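Local atomic coordinates of aminopeptidase N (Francisella tularensis subsp. tularensis, PDB entry 5DLL), a protein that removes single amino acids from the N-termini of peptides with the aid of a bound zinc ion, and probably degrades intracellular peptides left by protein breakdown. Residues K847-N852 and I860-L865; T45-I50 and V103-V108; G506-E511 and Y561-F566; K14-K19 and E379-M384. One frame throughout, in Å; residues are numbered along the deposited sequence.

Contact 1 of 4, residues K847-N852 and I860-L865; sequences KIKASN and IVSKSL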
loop_
_atom_site.group_PDB
_atom_site.type_symbol
_atom_site.label_atom_id
_atom_site.label_comp_id
_atom_site.label_asym_id
_atom_site.label_seq_id
_atom_site.Cartn_x
_atom_site.Cartn_y
_atom_site.Cartn_z
ATOM N N LYS A 847 9.020 -30.951 9.661
ATOM C CA LYS A 847 7.905 -31.853 9.376
ATOM C C LYS A 847 7.338 -31.593 7.980
ATOM O O LYS A 847 6.970 -32.526 7.267
ATOM C CB LYS A 847 6.812 -31.696 10.438
ATOM C CG LYS A 847 5.795 -32.826 10.496
ATOM C CD LYS A 847 4.528 -32.482 9.736
ATOM C CE LYS A 847 3.511 -33.610 9.809
ATOM N NZ LYS A 847 3.026 -33.853 11.194
ATOM N N ILE A 848 7.275 -30.325 7.594
ATOM C CA ILE A 848 6.845 -29.935 6.248
ATOM C C ILE A 848 7.859 -30.432 5.204
ATOM O O ILE A 848 7.486 -31.047 4.205
ATOM C CB ILE A 848 6.662 -28.395 6.149
ATOM C CG1 ILE A 848 5.465 -27.942 7.001
ATOM C CG2 ILE A 848 6.472 -27.945 4.703
ATOM C CD1 ILE A 848 5.508 -26.482 7.413
ATOM N N LYS A 849 9.134 -30.157 5.457
ATOM C CA LYS A 849 10.244 -30.580 4.592
ATOM C C LYS A 849 10.275 -32.105 4.375
ATOM O O LYS A 849 10.544 -32.577 3.268
ATOM C CB LYS A 849 11.561 -30.090 5.213
ATOM C CG LYS A 849 12.851 -30.596 4.588
ATOM C CD LYS A 849 14.051 -30.060 5.360
ATOM C CE LYS A 849 15.290 -30.921 5.191
ATOM N NZ LYS A 849 15.787 -30.912 3.790
ATOM N N ALA A 850 9.976 -32.859 5.430
ATOM C CA ALA A 850 10.093 -34.316 5.416
ATOM C C ALA A 850 8.854 -35.042 4.876
ATOM O O ALA A 850 8.868 -36.266 4.759
ATOM C CB ALA A 850 10.419 -34.815 6.816
ATOM N N SER A 851 7.791 -34.306 4.549
ATOM C CA SER A 851 6.561 -34.914 4.018
ATOM C C SER A 851 6.430 -34.802 2.490
ATOM O O SER A 851 5.334 -34.940 1.947
ATOM C CB SER A 851 5.338 -34.296 4.700
ATOM O OG SER A 851 5.281 -34.698 6.058
ATOM N N ASN A 852 7.550 -34.580 1.806
ATOM C CA ASN A 852 7.576 -34.470 0.348
ATOM C C ASN A 852 6.531 -33.486 -0.172
ATOM O O ASN A 852 5.518 -33.886 -0.749
ATOM C CB ASN A 852 7.397 -35.845 -0.308
ATOM C CG ASN A 852 7.563 -35.802 -1.820
ATOM O OD1 ASN A 852 8.315 -34.983 -2.361
ATOM N ND2 ASN A 852 6.853 -36.682 -2.511
ATOM N N ILE A 860 11.541 -23.003 0.069
ATOM C CA ILE A 860 11.383 -21.903 1.020
ATOM C C ILE A 860 11.609 -22.379 2.458
ATOM O O ILE A 860 12.385 -21.776 3.201
ATOM C CB ILE A 860 9.998 -21.228 0.865
ATOM C CG1 ILE A 860 9.918 -20.513 -0.489
ATOM C CG2 ILE A 860 9.747 -20.227 1.985
ATOM C CD1 ILE A 860 8.519 -20.103 -0.900
ATOM N N VAL A 861 10.940 -23.465 2.839
ATOM C CA VAL A 861 11.091 -24.045 4.177
ATOM C C VAL A 861 12.545 -24.424 4.459
ATOM O O VAL A 861 13.066 -24.153 5.539
ATOM C CB VAL A 861 10.169 -25.271 4.361
ATOM C CG1 VAL A 861 10.587 -26.112 5.555
ATOM C CG2 VAL A 861 8.727 -24.816 4.523
ATOM N N SER A 862 13.196 -25.050 3.485
ATOM C CA SER A 862 14.609 -25.396 3.610
ATOM C C SER A 862 15.449 -24.150 3.871
ATOM O O SER A 862 16.339 -24.164 4.723
ATOM C CB SER A 862 15.104 -26.109 2.347
ATOM O OG SER A 862 14.466 -27.367 2.186
ATOM N N LYS A 863 15.141 -23.075 3.149
ATOM C CA LYS A 863 15.916 -21.835 3.213
ATOM C C LYS A 863 15.904 -21.170 4.599
ATOM O O LYS A 863 16.944 -20.704 5.067
ATOM C CB LYS A 863 15.431 -20.843 2.151
ATOM C CG LYS A 863 16.472 -19.806 1.770
ATOM C CD LYS A 863 15.864 -18.677 0.961
ATOM C CE LYS A 863 16.896 -17.604 0.667
ATOM N NZ LYS A 863 16.260 -16.387 0.095
ATOM N N SER A 864 14.742 -21.128 5.252
ATOM C CA SER A 864 14.649 -20.548 6.603
ATOM C C SER A 864 15.217 -21.477 7.681
ATOM O O SER A 864 15.630 -21.004 8.732
ATOM C CB SER A 864 13.211 -20.152 6.961
ATOM O OG SER A 864 12.521 -21.211 7.597
ATOM N N LEU A 865 15.230 -22.786 7.431
ATOM C CA LEU A 865 15.866 -23.732 8.355
ATOM C C LEU A 865 17.390 -23.616 8.330
ATOM O O LEU A 865 18.040 -23.775 9.365
ATOM C CB LEU A 865 15.451 -25.178 8.051
ATOM C CG LEU A 865 14.071 -25.619 8.557
ATOM C CD1 LEU A 865 13.685 -26.970 7.964
ATOM C CD2 LEU A 865 14.034 -25.663 10.081
#
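V861 stands at the middle of this interface, one methyl to each of two residues on the facing helix. Its CG2, which lies beside its own backbone N, meets CG2 of I848 at 3.9 Å, the two side chains set roughly perpendicular. Its CG1, anti to the backbone N (chi1 164°), comes to 4.1 Å from CB of K849. Branched aliphatic residues suit such a place, because each offers a separate methyl to a separate neighbour. K849 then runs on along the partner helix: its CD lies 4.1 Å from CD1 of L865, while its NZ ends 4.1 Å from OG of S862, too far for a hydrogen bond. The two helices, 835-849 and 855-866, form a helical hairpin, the chain doubling back through a short turn, the last in the helical C-terminal part of the chain. OG of S862 bonds back to the carbonyl of F858, one turn earlier in its own helix. Where helix 835-849 stops, OG of S851 bonds to O of K847 at 3.0 Å, nearly along the C=O axis, and so occupies a carbonyl of the last turn. Behind I848 lie A806 and V809 of helix 800-815, with L827 from a loop.

Contact 2 of 4, residues T45-I50 and V103-V108; sequences TANLYI and VLQTVV. With NA (sodium ion), chain R.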
loop_
_atom_site.group_PDB
_atom_site.type_symbol
_atom_site.label_atom_id
_atom_site.label_comp_id
_atom_site.label_asym_id
_atom_site.label_seq_id
_atom_site.Cartn_x
_atom_site.Cartn_y
_atom_site.Cartn_z
ATOM N N THR A 45 -2.246 -5.433 -36.485
ATOM C CA THR A 45 -1.520 -4.551 -37.393
ATOM C C THR A 45 -1.032 -3.355 -36.589
ATOM O O THR A 45 -1.762 -2.848 -35.743
ATOM C CB THR A 45 -2.418 -4.039 -38.538
ATOM O OG1 THR A 45 -3.158 -5.129 -39.104
ATOM C CG2 THR A 45 -1.576 -3.367 -39.628
ATOM N N ALA A 46 0.192 -2.907 -36.850
ATOM C CA ALA A 46 0.778 -1.790 -36.104
ATOM C C ALA A 46 1.701 -0.950 -36.974
ATOM O O ALA A 46 2.661 -1.467 -37.548
ATOM C CB ALA A 46 1.533 -2.294 -34.885
ATOM N N ASN A 47 1.405 0.347 -37.053
ATOM C CA ASN A 47 2.240 1.298 -37.772
ATOM C C ASN A 47 3.047 2.122 -36.788
ATOM O O ASN A 47 2.500 2.968 -36.086
ATOM C CB ASN A 47 1.386 2.225 -38.630
ATOM C CG ASN A 47 0.977 1.595 -39.938
ATOM O OD1 ASN A 47 1.305 2.104 -41.004
ATOM N ND2 ASN A 47 0.253 0.486 -39.865
ATOM N N LEU A 48 4.348 1.867 -36.748
ATOM C CA LEU A 48 5.255 2.536 -35.827
ATOM C C LEU A 48 6.003 3.611 -36.585
ATOM O O LEU A 48 6.726 3.309 -37.537
ATOM C CB LEU A 48 6.259 1.533 -35.239
ATOM C CG LEU A 48 5.801 0.705 -34.036
ATOM C CD1 LEU A 48 4.367 0.224 -34.183
ATOM C CD2 LEU A 48 6.744 -0.469 -33.817
ATOM N N TYR A 49 5.829 4.863 -36.165
ATOM C CA TYR A 49 6.519 5.990 -36.791
ATOM C C TYR A 49 7.760 6.311 -35.979
ATOM O O TYR A 49 7.694 6.950 -34.936
ATOM C CB TYR A 49 5.581 7.181 -36.945
ATOM C CG TYR A 49 4.430 6.849 -37.866
ATOM C CD1 TYR A 49 4.545 7.009 -39.239
ATOM C CD2 TYR A 49 3.244 6.327 -37.368
ATOM C CE1 TYR A 49 3.499 6.684 -40.087
ATOM C CE2 TYR A 49 2.199 5.998 -38.209
ATOM C CZ TYR A 49 2.332 6.181 -39.564
ATOM O OH TYR A 49 1.287 5.855 -40.392
ATOM N N ILE A 50 8.892 5.840 -36.492
ATOM C CA ILE A 50 10.135 5.738 -35.744
ATOM C C ILE A 50 11.160 6.746 -36.257
ATOM O O ILE A 50 11.201 7.055 -37.450
ATOM C CB ILE A 50 10.704 4.307 -35.877
ATOM C CG1 ILE A 50 9.687 3.279 -35.360
ATOM C CG2 ILE A 50 12.027 4.165 -35.138
ATOM C CD1 ILE A 50 9.933 1.872 -35.858
ATOM N N VAL A 103 8.551 4.645 -41.308
ATOM C CA VAL A 103 7.364 3.987 -40.772
ATOM C C VAL A 103 7.512 2.473 -40.958
ATOM O O VAL A 103 7.868 2.003 -42.043
ATOM C CB VAL A 103 6.048 4.517 -41.403
ATOM C CG1 VAL A 103 6.172 4.718 -42.907
ATOM C CG2 VAL A 103 4.878 3.596 -41.080
ATOM N N LEU A 104 7.248 1.723 -39.890
ATOM C CA LEU A 104 7.345 0.275 -39.912
ATOM C C LEU A 104 5.992 -0.360 -39.612
ATOM O O LEU A 104 5.480 -0.231 -38.504
ATOM C CB LEU A 104 8.367 -0.187 -38.877
ATOM C CG LEU A 104 8.584 -1.698 -38.774
ATOM C CD1 LEU A 104 9.090 -2.256 -40.094
ATOM C CD2 LEU A 104 9.545 -2.023 -37.642
ATOM N N GLN A 105 5.425 -1.052 -40.598
ATOM C CA GLN A 105 4.174 -1.774 -40.416
ATOM C C GLN A 105 4.430 -3.253 -40.177
ATOM O O GLN A 105 5.137 -3.883 -40.953
ATOM C CB GLN A 105 3.277 -1.618 -41.644
ATOM C CG GLN A 105 1.936 -2.331 -41.506
ATOM C CD GLN A 105 1.070 -2.211 -42.738
ATOM O OE1 GLN A 105 1.168 -1.244 -43.491
ATOM N NE2 GLN A 105 0.211 -3.199 -42.952
ATOM N N THR A 106 3.836 -3.799 -39.116
ATOM C CA THR A 106 3.859 -5.238 -38.852
ATOM C C THR A 106 2.444 -5.747 -38.608
ATOM O O THR A 106 1.724 -5.190 -37.773
ATOM C CB THR A 106 4.691 -5.604 -37.595
ATOM O OG1 THR A 106 3.983 -5.216 -36.399
ATOM C CG2 THR A 106 6.069 -4.954 -37.633
ATOM N N VAL A 107 2.061 -6.808 -39.314
ATOM C CA VAL A 107 0.872 -7.583 -38.953
ATOM C C VAL A 107 1.326 -8.816 -38.186
ATOM O O VAL A 107 2.278 -9.482 -38.587
ATOM C CB VAL A 107 0.044 -8.014 -40.179
ATOM C CG1 VAL A 107 -1.189 -8.794 -39.738
ATOM C CG2 VAL A 107 -0.356 -6.797 -41.003
ATOM N N VAL A 108 0.630 -9.107 -37.089
ATOM C CA VAL A 108 0.993 -10.176 -36.154
ATOM C C VAL A 108 -0.283 -10.898 -35.708
ATOM O O VAL A 108 -1.351 -10.293 -35.673
ATOM C CB VAL A 108 1.747 -9.582 -34.934
ATOM C CG1 VAL A 108 1.599 -10.429 -33.677
ATOM C CG2 VAL A 108 3.219 -9.382 -35.264
HETATM NA NA NA R . 1.754 -5.863 -35.621
#
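The carbonyl oxygen of T106 is the best-held atom here, gripped three times: by the sodium ion at 2.2 Å, by the backbone N of A46 at 2.9 Å, and by a CA-H...O contact from T45. The bond from A46 is bent, 135° at the hydrogen, its donor lying above the carbonyl plane. In return T106 N donates to A46 O, and two residues along L48 and L104 exchange straighter bonds, completing an antiparallel ladder within the M1 N-terminal domain. A46, L48 and L104 turn to the buried face, where small or aliphatic residues fit; CD1 of I50 rests on CB of L104, 4.0 Å away. The other face carries N47 and Q105 side by side, amide planes 32° apart, with ND2 of N47 3.7 Å from CG of Q105. Beside them CE1 of Y49 lies 3.5 Å from CG2 of V103. Threonine suits its place on the buried face because OG1 of T106, between the backbone N and the carbonyl carbon (chi1 73°), reaches the ion that T106 O binds. V44 O and T141 OG1 add the other protein ligands. All four are uncharged oxygens, hard donors suited to a weakly polarising monovalent cation.

Contact 3 of 4, residues G506-E511 and Y561-F566; sequences GKNIAE and YDNNAF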
loop_
_atom_site.group_PDB
_atom_site.type_symbol
_atom_site.label_atom_id
_atom_site.label_comp_id
_atom_site.label_asym_id
_atom_site.label_seq_id
_atom_site.Cartn_x
_atom_site.Cartn_y
_atom_site.Cartn_z
ATOM N N GLY A 506 3.703 24.594 29.760
ATOM C CA GLY A 506 3.014 23.863 28.702
ATOM C C GLY A 506 2.948 24.603 27.375
ATOM O O GLY A 506 2.397 24.080 26.404
ATOM N N LYS A 507 3.492 25.820 27.324
ATOM C CA LYS A 507 3.538 26.598 26.086
ATOM C C LYS A 507 4.542 25.976 25.118
ATOM O O LYS A 507 5.575 25.455 25.544
ATOM C CB LYS A 507 3.910 28.048 26.379
ATOM N N ASN A 508 4.234 26.029 23.825
ATOM C CA ASN A 508 5.127 25.485 22.798
ATOM C C ASN A 508 6.013 26.562 22.180
ATOM O O ASN A 508 5.540 27.431 21.445
ATOM C CB ASN A 508 4.337 24.760 21.712
ATOM C CG ASN A 508 4.055 23.317 22.071
ATOM O OD1 ASN A 508 4.296 22.411 21.279
ATOM N ND2 ASN A 508 3.558 23.095 23.279
ATOM N N ILE A 509 7.306 26.476 22.481
ATOM C CA ILE A 509 8.282 27.489 22.101
ATOM C C ILE A 509 9.200 26.962 21.001
ATOM O O ILE A 509 9.398 25.753 20.874
ATOM C CB ILE A 509 9.154 27.884 23.318
ATOM C CG1 ILE A 509 8.281 28.132 24.558
ATOM C CG2 ILE A 509 10.019 29.100 23.002
ATOM C CD1 ILE A 509 7.175 29.150 24.362
ATOM N N ALA A 510 9.747 27.883 20.208
ATOM C CA ALA A 510 10.811 27.582 19.245
ATOM C C ALA A 510 10.407 26.552 18.185
ATOM O O ALA A 510 11.228 25.741 17.755
ATOM C CB ALA A 510 12.068 27.128 19.981
ATOM N N GLU A 511 9.147 26.606 17.756
ATOM C CA GLU A 511 8.622 25.653 16.783
ATOM C C GLU A 511 9.169 25.923 15.378
ATOM O O GLU A 511 8.878 26.959 14.771
ATOM C CB GLU A 511 7.093 25.688 16.762
ATOM C CG GLU A 511 6.438 25.259 18.066
ATOM C CD GLU A 511 4.952 24.998 17.906
ATOM O OE1 GLU A 511 4.250 25.852 17.328
ATOM O OE2 GLU A 511 4.480 23.934 18.355
ATOM N N TYR A 561 0.926 18.390 26.962
ATOM C CA TYR A 561 0.999 19.776 26.462
ATOM C C TYR A 561 1.448 19.971 25.004
ATOM O O TYR A 561 1.312 21.077 24.475
ATOM C CB TYR A 561 1.932 20.600 27.361
ATOM C CG TYR A 561 1.430 20.813 28.774
ATOM C CD1 TYR A 561 0.318 21.614 29.028
ATOM C CD2 TYR A 561 2.084 20.235 29.863
ATOM C CE1 TYR A 561 -0.138 21.821 30.321
ATOM C CE2 TYR A 561 1.634 20.438 31.159
ATOM C CZ TYR A 561 0.524 21.231 31.382
ATOM O OH TYR A 561 0.075 21.433 32.667
ATOM N N ASP A 562 1.985 18.932 24.364
ATOM C CA ASP A 562 2.549 19.065 23.011
ATOM C C ASP A 562 1.463 19.334 21.960
ATOM O O ASP A 562 0.431 18.663 21.939
ATOM C CB ASP A 562 3.337 17.798 22.637
ATOM C CG ASP A 562 4.172 17.954 21.357
ATOM O OD1 ASP A 562 4.032 18.965 20.634
ATOM O OD2 ASP A 562 4.978 17.044 21.071
ATOM N N ASN A 563 1.709 20.324 21.098
ATOM C CA ASN A 563 0.828 20.612 19.963
ATOM C C ASN A 563 0.719 19.422 19.014
ATOM O O ASN A 563 -0.371 19.108 18.533
ATOM C CB ASN A 563 1.330 21.828 19.171
ATOM C CG ASN A 563 1.007 23.154 19.845
ATOM O OD1 ASN A 563 -0.054 23.321 20.448
ATOM N ND2 ASN A 563 1.914 24.116 19.718
ATOM N N ASN A 564 1.855 18.775 18.754
ATOM C CA ASN A 564 1.947 17.687 17.775
ATOM C C ASN A 564 1.203 16.422 18.203
ATOM O O ASN A 564 1.663 15.689 19.077
ATOM C CB ASN A 564 3.415 17.346 17.497
ATOM C CG ASN A 564 3.586 16.416 16.313
ATOM O OD1 ASN A 564 4.123 15.316 16.441
ATOM N ND2 ASN A 564 3.132 16.856 15.148
ATOM N N ALA A 565 0.059 16.173 17.567
ATOM C CA ALA A 565 -0.764 14.990 17.845
ATOM C C ALA A 565 0.016 13.673 17.751
ATOM O O ALA A 565 -0.202 12.760 18.549
ATOM C CB ALA A 565 -1.961 14.950 16.901
ATOM N N PHE A 566 0.912 13.572 16.773
ATOM C CA PHE A 566 1.679 12.349 16.580
ATOM C C PHE A 566 2.554 12.061 17.796
ATOM O O PHE A 566 2.469 10.980 18.377
ATOM C CB PHE A 566 2.536 12.437 15.314
ATOM C CG PHE A 566 3.382 11.218 15.067
ATOM C CD1 PHE A 566 2.858 10.117 14.397
ATOM C CD2 PHE A 566 4.702 11.169 15.506
ATOM C CE1 PHE A 566 3.631 8.991 14.172
ATOM C CE2 PHE A 566 5.481 10.047 15.281
ATOM C CZ PHE A 566 4.945 8.956 14.615
#
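An Asx turn between two helices meets the start of strand 508-516 here, joining the helical C-terminal domain to the Ig-like one. D562 is the first residue to leave helix 552-561, and its CG, anti to the backbone N (chi1 -169°), carries OD1 to the backbone N of N564, 2.9 Å away. R538 forms salt bridges with both D562 OD1 and E511 OE2, so the two like charges probably share its positive one, and S535 OG holds D562 OD2. N508 fits because an amide can give and take: its ND2 donates weakly to Y561 O at 3.2 Å, and its OD1 accepts, also weakly, from N563 N at 3.3 Å. N508 and N563 pass alongside, one running against the other, their amide planes 42° apart. N563 has its CG anti to the carbonyl carbon, which sends ND2 across to E511 OE2 at 2.9 Å. That bond lies in the amide plane but meets the extended glutamate from above its carboxylate plane. Y561 also has its CG anti to the carbonyl carbon, beside the backbone N. G506, whose phi of 118° glycine adopts easily, sets its CA over one face of that ring, toward the CG side and 3.8 Å from the Y561 centroid; having no CB, glycine lets the backbone make this close CH-pi contact. N564 caps the following helix, its OD1 accepting from the backbone N of N567.

Contact 4 of 4, residues K14-K19 and E379-M384; sequences KIKYLK and ESYIEM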
loop_
_atom_site.group_PDB
_atom_site.type_symbol
_atom_site.label_atom_id
_atom_site.label_comp_id
_atom_site.label_asym_id
_atom_site.label_seq_id
_atom_site.Cartn_x
_atom_site.Cartn_y
_atom_site.Cartn_z
ATOM N N LYS A 14 20.507 -13.557 -15.133
ATOM C CA LYS A 14 21.299 -12.409 -15.659
ATOM C C LYS A 14 20.965 -11.127 -14.905
ATOM O O LYS A 14 19.832 -10.648 -14.945
ATOM C CB LYS A 14 21.044 -12.220 -17.158
ATOM C CG LYS A 14 21.860 -13.161 -18.029
ATOM C CD LYS A 14 21.192 -13.437 -19.365
ATOM C CE LYS A 14 21.894 -14.573 -20.094
ATOM N NZ LYS A 14 21.117 -15.057 -21.265
ATOM N N ILE A 15 21.969 -10.569 -14.234
ATOM C CA ILE A 15 21.799 -9.354 -13.453
ATOM C C ILE A 15 21.848 -8.154 -14.394
ATOM O O ILE A 15 22.675 -8.105 -15.305
ATOM C CB ILE A 15 22.889 -9.215 -12.360
ATOM C CG1 ILE A 15 22.811 -10.382 -11.361
ATOM C CG2 ILE A 15 22.748 -7.890 -11.618
ATOM C CD1 ILE A 15 23.537 -11.643 -11.788
ATOM N N LYS A 16 20.944 -7.202 -14.171
ATOM C CA LYS A 16 20.907 -5.952 -14.926
ATOM C C LYS A 16 21.346 -4.811 -14.019
ATOM O O LYS A 16 20.963 -4.771 -12.853
ATOM C CB LYS A 16 19.499 -5.707 -15.472
ATOM C CG LYS A 16 19.135 -6.632 -16.628
ATOM C CD LYS A 16 17.631 -6.801 -16.802
ATOM C CE LYS A 16 17.035 -7.745 -15.765
ATOM N NZ LYS A 16 17.646 -9.104 -15.786
ATOM N N TYR A 17 22.152 -3.893 -14.552
ATOM C CA TYR A 17 22.782 -2.845 -13.739
ATOM C C TYR A 17 22.352 -1.437 -14.144
ATOM O O TYR A 17 22.312 -1.108 -15.328
ATOM C CB TYR A 17 24.308 -2.961 -13.819
ATOM C CG TYR A 17 24.854 -4.220 -13.182
ATOM C CD1 TYR A 17 25.059 -4.290 -11.804
ATOM C CD2 TYR A 17 25.156 -5.345 -13.953
ATOM C CE1 TYR A 17 25.549 -5.440 -11.211
ATOM C CE2 TYR A 17 25.646 -6.500 -13.367
ATOM C CZ TYR A 17 25.842 -6.540 -11.994
ATOM O OH TYR A 17 26.331 -7.678 -11.399
ATOM N N LEU A 18 22.056 -0.605 -13.145
ATOM C CA LEU A 18 21.629 0.781 -13.365
ATOM C C LEU A 18 22.667 1.610 -14.130
ATOM O O LEU A 18 22.306 2.417 -14.989
ATOM C CB LEU A 18 21.309 1.454 -12.022
ATOM C CG LEU A 18 20.938 2.944 -12.027
ATOM C CD1 LEU A 18 19.767 3.235 -12.956
ATOM C CD2 LEU A 18 20.631 3.420 -10.614
ATOM N N LYS A 19 23.946 1.407 -13.816
ATOM C CA LYS A 19 25.040 2.117 -14.493
ATOM C C LYS A 19 25.180 1.743 -15.974
ATOM O O LYS A 19 25.835 2.459 -16.731
ATOM C CB LYS A 19 26.367 1.874 -13.768
ATOM C CG LYS A 19 26.914 0.462 -13.915
ATOM C CD LYS A 19 27.903 0.129 -12.808
ATOM C CE LYS A 19 28.578 -1.212 -13.046
ATOM N NZ LYS A 19 27.611 -2.344 -13.081
ATOM N N GLU A 379 21.157 -0.458 -7.378
ATOM C CA GLU A 379 22.129 -0.395 -8.480
ATOM C C GLU A 379 22.096 -1.666 -9.347
ATOM O O GLU A 379 22.836 -1.767 -10.332
ATOM C CB GLU A 379 23.549 -0.151 -7.935
ATOM C CG GLU A 379 23.883 1.316 -7.670
ATOM C CD GLU A 379 24.218 2.096 -8.938
ATOM O OE1 GLU A 379 25.170 1.714 -9.651
ATOM O OE2 GLU A 379 23.537 3.105 -9.219
ATOM N N SER A 380 21.241 -2.624 -8.978
ATOM C CA SER A 380 21.111 -3.878 -9.711
ATOM C C SER A 380 19.793 -4.573 -9.406
ATOM O O SER A 380 19.183 -4.324 -8.365
ATOM C CB SER A 380 22.249 -4.827 -9.340
ATOM O OG SER A 380 22.141 -5.233 -7.986
ATOM N N TYR A 381 19.372 -5.453 -10.315
ATOM C CA TYR A 381 18.247 -6.361 -10.068
ATOM C C TYR A 381 18.302 -7.612 -10.957
ATOM O O TYR A 381 19.024 -7.652 -11.958
ATOM C CB TYR A 381 16.898 -5.634 -10.223
ATOM C CG TYR A 381 16.350 -5.533 -11.639
ATOM C CD1 TYR A 381 16.828 -4.577 -12.528
ATOM C CD2 TYR A 381 15.330 -6.374 -12.072
ATOM C CE1 TYR A 381 16.320 -4.471 -13.816
ATOM C CE2 TYR A 381 14.815 -6.281 -13.356
ATOM C CZ TYR A 381 15.310 -5.326 -14.225
ATOM O OH TYR A 381 14.805 -5.229 -15.502
ATOM N N ILE A 382 17.528 -8.624 -10.564
ATOM C CA ILE A 382 17.436 -9.903 -11.270
ATOM C C ILE A 382 16.070 -10.013 -11.956
ATOM O O ILE A 382 15.988 -10.167 -13.174
ATOM C CB ILE A 382 17.621 -11.096 -10.303
ATOM C CG1 ILE A 382 18.964 -10.995 -9.563
ATOM C CG2 ILE A 382 17.520 -12.419 -11.057
ATOM C CD1 ILE A 382 19.056 -11.873 -8.330
ATOM N N GLU A 383 15.006 -9.924 -11.157
ATOM C CA GLU A 383 13.626 -9.939 -11.654
ATOM C C GLU A 383 12.882 -8.709 -11.131
ATOM O O GLU A 383 13.286 -8.116 -10.128
ATOM C CB GLU A 383 12.904 -11.224 -11.222
ATOM C CG GLU A 383 12.963 -11.505 -9.724
ATOM C CD GLU A 383 12.149 -12.716 -9.304
ATOM O OE1 GLU A 383 12.097 -12.997 -8.088
ATOM O OE2 GLU A 383 11.565 -13.390 -10.179
ATOM N N MET A 384 11.797 -8.339 -11.808
ATOM C CA MET A 384 11.005 -7.149 -11.448
ATOM C C MET A 384 10.474 -7.146 -10.011
ATOM O O MET A 384 10.271 -6.078 -9.435
ATOM C CB MET A 384 9.831 -6.967 -12.418
ATOM C CG MET A 384 10.210 -6.333 -13.749
ATOM S SD MET A 384 10.906 -4.676 -13.583
ATOM C CE MET A 384 9.597 -3.818 -12.713
#
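K16 slants across Y381 and curls over its ring. The lysine bends at chi3 (-77°) and again at chi4, so that CE of K16 comes 3.3 Å from CZ of Y381 and NZ rides above the ring face, 5.0 Å from the centroid of Y381, in a cation-pi interaction. The ammonium then turns back to K14 O at 2.8 Å, nearly along the C=O axis, and bonds weakly to I382 O. A long, flexible cation suits this place, since it can serve ring and carbonyls together. Y381 holds its CG between the backbone N and the carbonyl carbon, which sets the ring beneath the lysine. Backbone bonds fix this pairing: K16 N to Y381 O at 3.0 Å is almost straight, and Y381 N returns one to K16 O. On the opposite face of the ladder CD1 of Y17 lies 3.8 Å from CB of S380, with I15 CG2 over one face of the Y17 ring. L18 N bonds to E379 O, and CD2 of L18 lies against OE2 of E379. The pair 16-17 and 380-381 makes a small antiparallel sheet at the surface, backed by F326 edge-to-face on Y381, by F387, and by R323 and D324 under L18.

The four contacts are spread over the whole chain and none touches another. Contact 4 ties the first modelled residues to the M1 family domain, which carries the zinc ligands, and the loop it closes encloses contact 2, a pairing inside the large sheet of the N-terminal domain, with centres about 30 Å apart. Contact 3 follows, joining the Ig-like and helical domains; its centre lies about 64 Å from that of contact 2, on the opposite side of the chain's centre. Contact 1 comes last, in the final helical hairpin. Yet its nearest atoms are only about 10 Å from contact 4, on the side of 379-384, so this last hairpin lies near the M1 family domain.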